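Local coordinates for SusD superfamily protein (Bacteroides vulgatus, PDB 3MYV) that probably binds glycans at the outer membrane as a SusD-family protein, likely for polysaccharide uptake, at residues Lys110-Ala115 with Thr176-Glu181; Glu169-Ala174 with Ala194-Ile199; Gln215-Ala220 with Glu336-Ala341. All coordinates share one frame; numbering follows the deposited sequence.

Contact 1 (Lys110-Ala115 with Thr176-Glu181); sequences KGETMA and TLMSEE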
# COMPACT_ATOMS: atom_id res chain seq x y z
N LYS A 110 6.23 -21.76 2.89
CA LYS A 110 7.44 -21.25 2.23
C LYS A 110 7.07 -20.14 1.23
O LYS A 110 7.67 -19.05 1.25
CB LYS A 110 8.18 -22.37 1.52
CG LYS A 110 9.37 -21.90 0.68
CD LYS A 110 10.10 -23.08 0.02
CE LYS A 110 11.09 -22.58 -1.05
NZ LYS A 110 11.84 -23.71 -1.71
N GLY A 111 6.09 -20.41 0.37
CA GLY A 111 5.62 -19.42 -0.60
C GLY A 111 5.13 -18.14 0.05
O GLY A 111 5.41 -17.01 -0.42
N GLU A 112 4.40 -18.32 1.14
CA GLU A 112 3.80 -17.19 1.84
C GLU A 112 4.91 -16.33 2.45
O GLU A 112 4.85 -15.11 2.39
CB GLU A 112 2.82 -17.67 2.92
CG GLU A 112 2.12 -16.53 3.63
CD GLU A 112 1.18 -16.97 4.75
OE1 GLU A 112 1.00 -18.20 4.97
OE2 GLU A 112 0.61 -16.07 5.42
N THR A 113 5.91 -16.98 3.04
CA THR A 113 7.09 -16.28 3.57
C THR A 113 7.81 -15.48 2.47
O THR A 113 8.22 -14.34 2.69
CB THR A 113 8.07 -17.28 4.22
OG1 THR A 113 7.39 -18.01 5.26
CG2 THR A 113 9.31 -16.56 4.79
N MSE A 114 7.93 -16.05 1.29
CA MSE A 114 8.51 -15.34 0.17
C MSE A 114 7.64 -14.15 -0.23
O MSE A 114 8.18 -13.12 -0.64
CB MSE A 114 8.75 -16.27 -1.03
CG MSE A 114 9.77 -17.37 -0.76
SE MSE A 114 9.77 -18.74 -2.16
CE MSE A 114 10.51 -17.71 -3.57
N ALA A 115 6.32 -14.29 -0.15
CA ALA A 115 5.41 -13.16 -0.47
C ALA A 115 5.63 -11.99 0.53
O ALA A 115 5.68 -10.83 0.13
CB ALA A 115 3.93 -13.64 -0.44
N THR A 176 3.41 -19.89 -7.21
CA THR A 176 3.31 -21.29 -7.62
C THR A 176 3.23 -22.21 -6.40
O THR A 176 2.72 -23.30 -6.51
CB THR A 176 4.48 -21.75 -8.54
OG1 THR A 176 5.70 -21.79 -7.80
CG2 THR A 176 4.61 -20.83 -9.79
N LEU A 177 3.77 -21.78 -5.26
CA LEU A 177 3.77 -22.59 -4.03
C LEU A 177 2.55 -22.45 -3.12
O LEU A 177 2.32 -23.31 -2.28
CB LEU A 177 5.00 -22.25 -3.19
CG LEU A 177 6.35 -22.50 -3.86
CD1 LEU A 177 7.47 -22.11 -2.92
CD2 LEU A 177 6.44 -23.96 -4.30
N MSE A 178 1.82 -21.35 -3.24
CA MSE A 178 0.82 -20.95 -2.25
C MSE A 178 -0.58 -21.57 -2.42
O MSE A 178 -0.97 -21.98 -3.51
CB MSE A 178 0.71 -19.41 -2.23
CG MSE A 178 1.91 -18.75 -1.55
SE MSE A 178 1.89 -16.86 -1.76
CE MSE A 178 0.64 -16.53 -0.31
N SER A 179 -1.31 -21.62 -1.32
CA SER A 179 -2.65 -22.12 -1.28
C SER A 179 -3.66 -21.04 -1.62
O SER A 179 -3.47 -19.88 -1.27
CB SER A 179 -2.98 -22.68 0.11
OG SER A 179 -4.37 -22.95 0.19
N GLU A 180 -4.74 -21.43 -2.29
CA GLU A 180 -5.85 -20.52 -2.57
C GLU A 180 -6.79 -20.34 -1.39
O GLU A 180 -7.59 -19.40 -1.40
CB GLU A 180 -6.65 -20.99 -3.78
CG GLU A 180 -5.83 -20.88 -5.05
CD GLU A 180 -6.63 -21.09 -6.30
OE1 GLU A 180 -7.59 -21.90 -6.24
OE2 GLU A 180 -6.26 -20.44 -7.32
N GLU A 181 -6.71 -21.23 -0.40
CA GLU A 181 -7.60 -21.10 0.76
C GLU A 181 -7.39 -19.74 1.47
O GLU A 181 -6.28 -19.17 1.49
CB GLU A 181 -7.48 -22.26 1.75
CG GLU A 181 -7.80 -23.66 1.18
CD GLU A 181 -9.15 -23.75 0.46
OE1 GLU A 181 -10.20 -23.43 1.05
OE2 GLU A 181 -9.15 -24.18 -0.72
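Glu112 OE2 is gripped by two groups, a salt bridge from Arg186 NE and a hydrogen bond with Tyr24 OH, while farther back Glu112 CB lies against the terminal methyl CE of Met178, a selenomethionine. With CG anti to the backbone N (chi1 -177°) and an extended chain beyond, the carboxylate is carried away from the end of helix 160-177; the cation and the hydroxyl would probably stabilise its charge. The rest of the contact is apolar and centres on Gly111. Lacking a side chain, Gly111 lets the backbones close to 5.0 Å between its CA and Leu177 CA. Leu177 CB rests on Gly111 CA at 3.9 Å. Leu177 CD1 reaches beside Gly111 to the SE of Met114, also a selenomethionine, at 4.2 Å, and touches CD of the extended Lys110 chain as well. Met178 follows the last helical residue and packs on the carbonyl side of the glycine: its CG lies 3.6 Å from Gly111 C. Its chain, bent at chi3, brings CE 3.9 Å from Glu112 CA. Ala115 CB meets Met178 SE at 4.0 Å. Just beyond, Ser179 OG accepts from Glu181 N in an ST turn (3.0 Å) as the chain leads toward helix 189-202. The C-terminal end of helix 160-177 is thus laid on the first half of helix 103-128. Helices 13-27 and 77-94 pack on that helix through Glu112, Thr113 and Met114, and Met178 also touches Lys189 and Ala192 of helix 189-202.

Contact 2 (Glu169-Ala174 with Ala194-Ile199); sequences ETLEEA and ALLARI. With EDO (1,2-ethanediol), chain I.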
# COMPACT_ATOMS: atom_id res chain seq x y z
N GLU A 169 10.75 -12.07 -9.29
CA GLU A 169 11.13 -13.49 -9.34
C GLU A 169 10.65 -14.22 -8.10
O GLU A 169 10.17 -15.35 -8.17
CB GLU A 169 12.64 -13.66 -9.44
CG GLU A 169 13.19 -13.71 -10.83
CD GLU A 169 14.71 -13.92 -10.87
OE1 GLU A 169 15.27 -14.61 -9.98
OE2 GLU A 169 15.34 -13.36 -11.81
N THR A 170 10.82 -13.57 -6.96
CA THR A 170 10.38 -14.11 -5.68
C THR A 170 8.87 -14.34 -5.64
O THR A 170 8.39 -15.41 -5.26
CB THR A 170 10.81 -13.19 -4.55
OG1 THR A 170 12.22 -13.14 -4.53
CG2 THR A 170 10.29 -13.70 -3.22
N LEU A 171 8.12 -13.33 -6.06
CA LEU A 171 6.68 -13.41 -6.01
C LEU A 171 6.13 -14.36 -7.09
O LEU A 171 5.21 -15.11 -6.81
CB LEU A 171 6.10 -11.99 -6.09
CG LEU A 171 4.75 -11.62 -5.51
CD1 LEU A 171 4.45 -12.25 -4.17
CD2 LEU A 171 4.73 -10.08 -5.49
N GLU A 172 6.73 -14.40 -8.29
CA GLU A 172 6.32 -15.36 -9.31
C GLU A 172 6.47 -16.80 -8.77
O GLU A 172 5.56 -17.62 -8.91
CB GLU A 172 7.11 -15.17 -10.63
CG GLU A 172 6.78 -13.86 -11.33
CD GLU A 172 7.70 -13.56 -12.51
OE1 GLU A 172 8.83 -14.09 -12.56
OE2 GLU A 172 7.31 -12.76 -13.39
N GLU A 173 7.59 -17.08 -8.09
CA GLU A 173 7.76 -18.39 -7.48
C GLU A 173 6.79 -18.63 -6.31
O GLU A 173 6.20 -19.72 -6.21
CB GLU A 173 9.22 -18.62 -7.07
CG GLU A 173 9.43 -20.00 -6.52
CD GLU A 173 10.85 -20.28 -6.09
OE1 GLU A 173 11.76 -19.45 -6.35
OE2 GLU A 173 11.04 -21.36 -5.48
N ALA A 174 6.62 -17.64 -5.44
CA ALA A 174 5.70 -17.73 -4.30
C ALA A 174 4.30 -18.17 -4.72
O ALA A 174 3.70 -19.07 -4.11
CB ALA A 174 5.63 -16.38 -3.55
N ALA A 194 -2.41 -10.55 -6.66
CA ALA A 194 -2.83 -9.15 -6.70
C ALA A 194 -1.60 -8.24 -6.51
O ALA A 194 -1.42 -7.25 -7.23
CB ALA A 194 -3.93 -8.87 -5.65
N LEU A 195 -0.74 -8.59 -5.54
CA LEU A 195 0.45 -7.79 -5.26
C LEU A 195 1.41 -7.80 -6.48
O LEU A 195 1.95 -6.76 -6.86
CB LEU A 195 1.16 -8.33 -3.99
CG LEU A 195 2.46 -7.65 -3.56
CD1 LEU A 195 2.29 -6.16 -3.36
CD2 LEU A 195 3.04 -8.31 -2.29
N LEU A 196 1.58 -8.98 -7.07
CA LEU A 196 2.43 -9.15 -8.26
C LEU A 196 1.92 -8.30 -9.44
O LEU A 196 2.72 -7.73 -10.19
CB LEU A 196 2.49 -10.63 -8.66
CG LEU A 196 3.40 -11.00 -9.84
CD1 LEU A 196 4.81 -10.46 -9.60
CD2 LEU A 196 3.42 -12.50 -10.13
N ALA A 197 0.59 -8.24 -9.63
CA ALA A 197 0.04 -7.39 -10.70
C ALA A 197 0.41 -5.94 -10.43
O ALA A 197 0.78 -5.22 -11.36
CB ALA A 197 -1.46 -7.55 -10.84
N ARG A 198 0.29 -5.50 -9.17
CA ARG A 198 0.70 -4.13 -8.81
C ARG A 198 2.17 -3.90 -9.12
O ARG A 198 2.54 -2.86 -9.70
CB ARG A 198 0.40 -3.85 -7.32
CG ARG A 198 0.81 -2.49 -6.81
CD ARG A 198 0.98 -2.51 -5.31
NE ARG A 198 -0.32 -2.59 -4.62
CZ ARG A 198 -0.46 -2.65 -3.30
NH1 ARG A 198 0.61 -2.66 -2.51
NH2 ARG A 198 -1.67 -2.71 -2.77
N ILE A 199 3.02 -4.85 -8.72
CA ILE A 199 4.45 -4.68 -8.89
C ILE A 199 4.83 -4.67 -10.37
O ILE A 199 5.66 -3.86 -10.80
CB ILE A 199 5.26 -5.71 -8.02
CG1 ILE A 199 5.11 -5.34 -6.53
CG2 ILE A 199 6.77 -5.73 -8.39
CD1 ILE A 199 5.53 -6.48 -5.55
C1 EDO I . -0.62 0.17 0.88
O1 EDO I . -0.42 1.15 -0.14
C2 EDO I . -0.73 -1.23 0.28
O2 EDO I . 0.58 -1.83 0.03
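Leu171 CD2 is the methyl around which the contact is built, set among three side chains of helix 189-202. It lies 3.7 Å from Ile199 CD1 and also touches Leu195 CG and Leu196 CB. Leu171 and Leu196 lie side by side, pointing opposite ways, Leu196 CD1 coming to 4.0 Å from Leu171 CB. The other branch of Leu196, CD2, meets Glu172 CG at 3.8 Å, the two side chains running roughly perpendicular. Leu196 CG is anti to its backbone N (chi1 -177°), and from it the two methyls are divided between Leu171 and Glu172. The segments run nearly antiparallel, at 152°, with axes 10.0 Å apart. Farther out, Glu172 OE2 is hydrogen-bonded to Tyr200 OH, which pairs the polar end beyond the packed CG. Ile199 also touches Tyr164 and Ile167 of helix 160-177 and Phe122 of helix 103-128, and Leu196 is backed by Leu212. Arg198 leaves the same helix in another direction: NE forms a salt bridge with Glu336 OE2, NH2 bonds to Val331 O, and NH1 donates to ethanediol O2 at 2.7 Å, near the guanidinium plane. That diol, probably from the crystallisation liquor, also bonds to Tyr33 OH and Arg126 NH2. A leucine in place of Arg198 would probably leave the Glu336 carboxylate without this cationic mate and Val331 O without this donor. The chemistry is therefore divided: aliphatic branches join two successive helices of the TPR-related scaffold, while the guanidinium on helix 189-202 ties it to the later part of the chain.

Contact 3 (Gln215-Ala220 with Glu336-Ala341); sequences QLIKDA and EVYLIA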
# COMPACT_ATOMS: atom_id res chain seq x y z
N GLN A 215 -6.67 -12.14 -15.45
CA GLN A 215 -6.92 -13.54 -15.12
C GLN A 215 -7.36 -13.66 -13.67
O GLN A 215 -8.18 -14.53 -13.35
CB GLN A 215 -5.68 -14.41 -15.35
CG GLN A 215 -5.99 -15.91 -15.25
CD GLN A 215 -7.02 -16.36 -16.28
OE1 GLN A 215 -6.82 -16.19 -17.48
NE2 GLN A 215 -8.12 -16.92 -15.81
N LEU A 216 -6.81 -12.81 -12.81
CA LEU A 216 -7.15 -12.81 -11.38
C LEU A 216 -8.61 -12.43 -11.20
O LEU A 216 -9.33 -13.03 -10.38
CB LEU A 216 -6.20 -11.84 -10.62
CG LEU A 216 -6.36 -11.70 -9.11
CD1 LEU A 216 -6.22 -13.04 -8.44
CD2 LEU A 216 -5.30 -10.71 -8.52
N ILE A 217 -9.07 -11.43 -11.95
CA ILE A 217 -10.48 -11.02 -11.90
C ILE A 217 -11.37 -12.16 -12.39
O ILE A 217 -12.40 -12.47 -11.78
CB ILE A 217 -10.74 -9.76 -12.73
CG1 ILE A 217 -10.06 -8.53 -12.09
CG2 ILE A 217 -12.20 -9.48 -12.88
CD1 ILE A 217 -9.89 -7.38 -13.06
N LYS A 218 -10.95 -12.80 -13.49
CA LYS A 218 -11.71 -13.92 -14.03
C LYS A 218 -11.79 -15.07 -13.03
O LYS A 218 -12.87 -15.64 -12.83
CB LYS A 218 -11.12 -14.38 -15.35
CG LYS A 218 -11.36 -13.42 -16.50
CD LYS A 218 -10.54 -13.79 -17.69
CE LYS A 218 -10.98 -13.05 -18.93
NZ LYS A 218 -9.88 -13.20 -19.96
N ASP A 219 -10.65 -15.36 -12.37
CA ASP A 219 -10.60 -16.43 -11.38
C ASP A 219 -11.47 -16.11 -10.15
O ASP A 219 -12.15 -17.00 -9.62
CB ASP A 219 -9.17 -16.74 -10.94
CG ASP A 219 -8.30 -17.28 -12.06
OD1 ASP A 219 -8.84 -17.70 -13.13
OD2 ASP A 219 -7.05 -17.24 -11.90
N ALA A 220 -11.43 -14.87 -9.67
CA ALA A 220 -12.36 -14.45 -8.58
C ALA A 220 -13.83 -14.70 -8.95
O ALA A 220 -14.63 -15.16 -8.11
CB ALA A 220 -12.15 -12.98 -8.24
N GLU A 336 -8.65 -2.63 -6.54
CA GLU A 336 -7.33 -2.24 -7.07
C GLU A 336 -6.99 -3.01 -8.34
O GLU A 336 -6.45 -2.42 -9.28
CB GLU A 336 -6.21 -2.43 -6.05
CG GLU A 336 -4.88 -1.89 -6.56
CD GLU A 336 -3.65 -2.29 -5.72
OE1 GLU A 336 -3.84 -2.83 -4.62
OE2 GLU A 336 -2.52 -2.02 -6.18
N VAL A 337 -7.29 -4.30 -8.36
CA VAL A 337 -6.96 -5.14 -9.50
C VAL A 337 -7.70 -4.67 -10.76
O VAL A 337 -7.11 -4.60 -11.85
CB VAL A 337 -7.24 -6.62 -9.22
CG1 VAL A 337 -6.86 -7.47 -10.45
CG2 VAL A 337 -6.51 -7.09 -7.96
N TYR A 338 -8.97 -4.31 -10.61
CA TYR A 338 -9.73 -3.70 -11.71
C TYR A 338 -9.01 -2.44 -12.22
O TYR A 338 -8.86 -2.25 -13.42
CB TYR A 338 -11.16 -3.37 -11.26
CG TYR A 338 -12.12 -4.55 -11.31
CD1 TYR A 338 -12.08 -5.57 -10.34
CD2 TYR A 338 -13.09 -4.65 -12.29
CE1 TYR A 338 -12.98 -6.65 -10.39
CE2 TYR A 338 -13.97 -5.72 -12.35
CZ TYR A 338 -13.91 -6.72 -11.41
OH TYR A 338 -14.80 -7.77 -11.45
N LEU A 339 -8.57 -1.59 -11.30
CA LEU A 339 -7.86 -0.36 -11.69
C LEU A 339 -6.48 -0.65 -12.29
O LEU A 339 -6.07 0.07 -13.19
CB LEU A 339 -7.77 0.63 -10.54
CG LEU A 339 -9.13 1.18 -10.12
CD1 LEU A 339 -9.03 1.90 -8.79
CD2 LEU A 339 -9.74 2.08 -11.19
N ILE A 340 -5.78 -1.70 -11.83
CA ILE A 340 -4.51 -2.11 -12.48
C ILE A 340 -4.77 -2.55 -13.95
O ILE A 340 -4.08 -2.14 -14.88
CB ILE A 340 -3.80 -3.25 -11.69
CG1 ILE A 340 -3.34 -2.73 -10.30
CG2 ILE A 340 -2.65 -3.87 -12.56
CD1 ILE A 340 -2.90 -3.81 -9.30
N ALA A 341 -5.78 -3.39 -14.15
CA ALA A 341 -6.13 -3.78 -15.52
C ALA A 341 -6.50 -2.55 -16.39
O ALA A 341 -6.08 -2.45 -17.55
CB ALA A 341 -7.30 -4.78 -15.50
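Ile217 lies across one face of the Tyr338 ring in a CH-pi contact: its CD1 stands 4.0 Å from the ring centroid, only 12° off the normal. The CG2 branch reaches the far end of the ring, touching Tyr338 CZ and coming 3.4 Å from the hydroxyl oxygen OH. With CG1 anti to the carbonyl carbon (chi1 -68°) and CG2 anti to the backbone N, the two branches share the aromatic surface. Apolar packing continues on Val337. Ile217 CG1 meets Val337 CG1 at 3.7 Å, alongside and oppositely directed, and Leu216 CD2 touches Val337 CG2 at 3.9 Å. A polar bond within helix 206-223 joins Gln215 NE2 to Asp219 OD1 at 2.9 Å, nearly in the amide plane but from above the carboxylate plane. Asp219 OD2 is taken by Arg193 in a salt bridge. The segments run roughly antiparallel, 142° between their N-to-C directions, with axes 10.0 Å apart. Helix 189-202 packs on Leu216 through Tyr190, Arg193 and Ala194; helix 350-367 brings Tyr359 against Ile217 and Ala341 and sets its ring nearly perpendicular to that of Tyr338; helix 380-391 packs against Leu339 and Ile340.

How the contacts relate
Contacts 1 and 2 lie 11 Å apart between centres and share helix 160-177, whose end packs on helix 103-128 and whose preceding turns meet helix 189-202; along the chain their segments alternate. They touch directly, Ala115 CA lying 3.9 Å from Leu171 CD1. Contact 3 follows in sequence and brings helix 206-223, the next after 189-202, against the distant helix 334-348. Its centre is 14 Å from contact 2, which it also touches, Ile340 CD1 lying 3.6 Å from Arg198 N, and 19 Å from contact 1, with no touch. Together they join helices 103-128, 160-177, 189-202 and 206-223, consistent with a TPR-like SusD scaffold, to a much later helix.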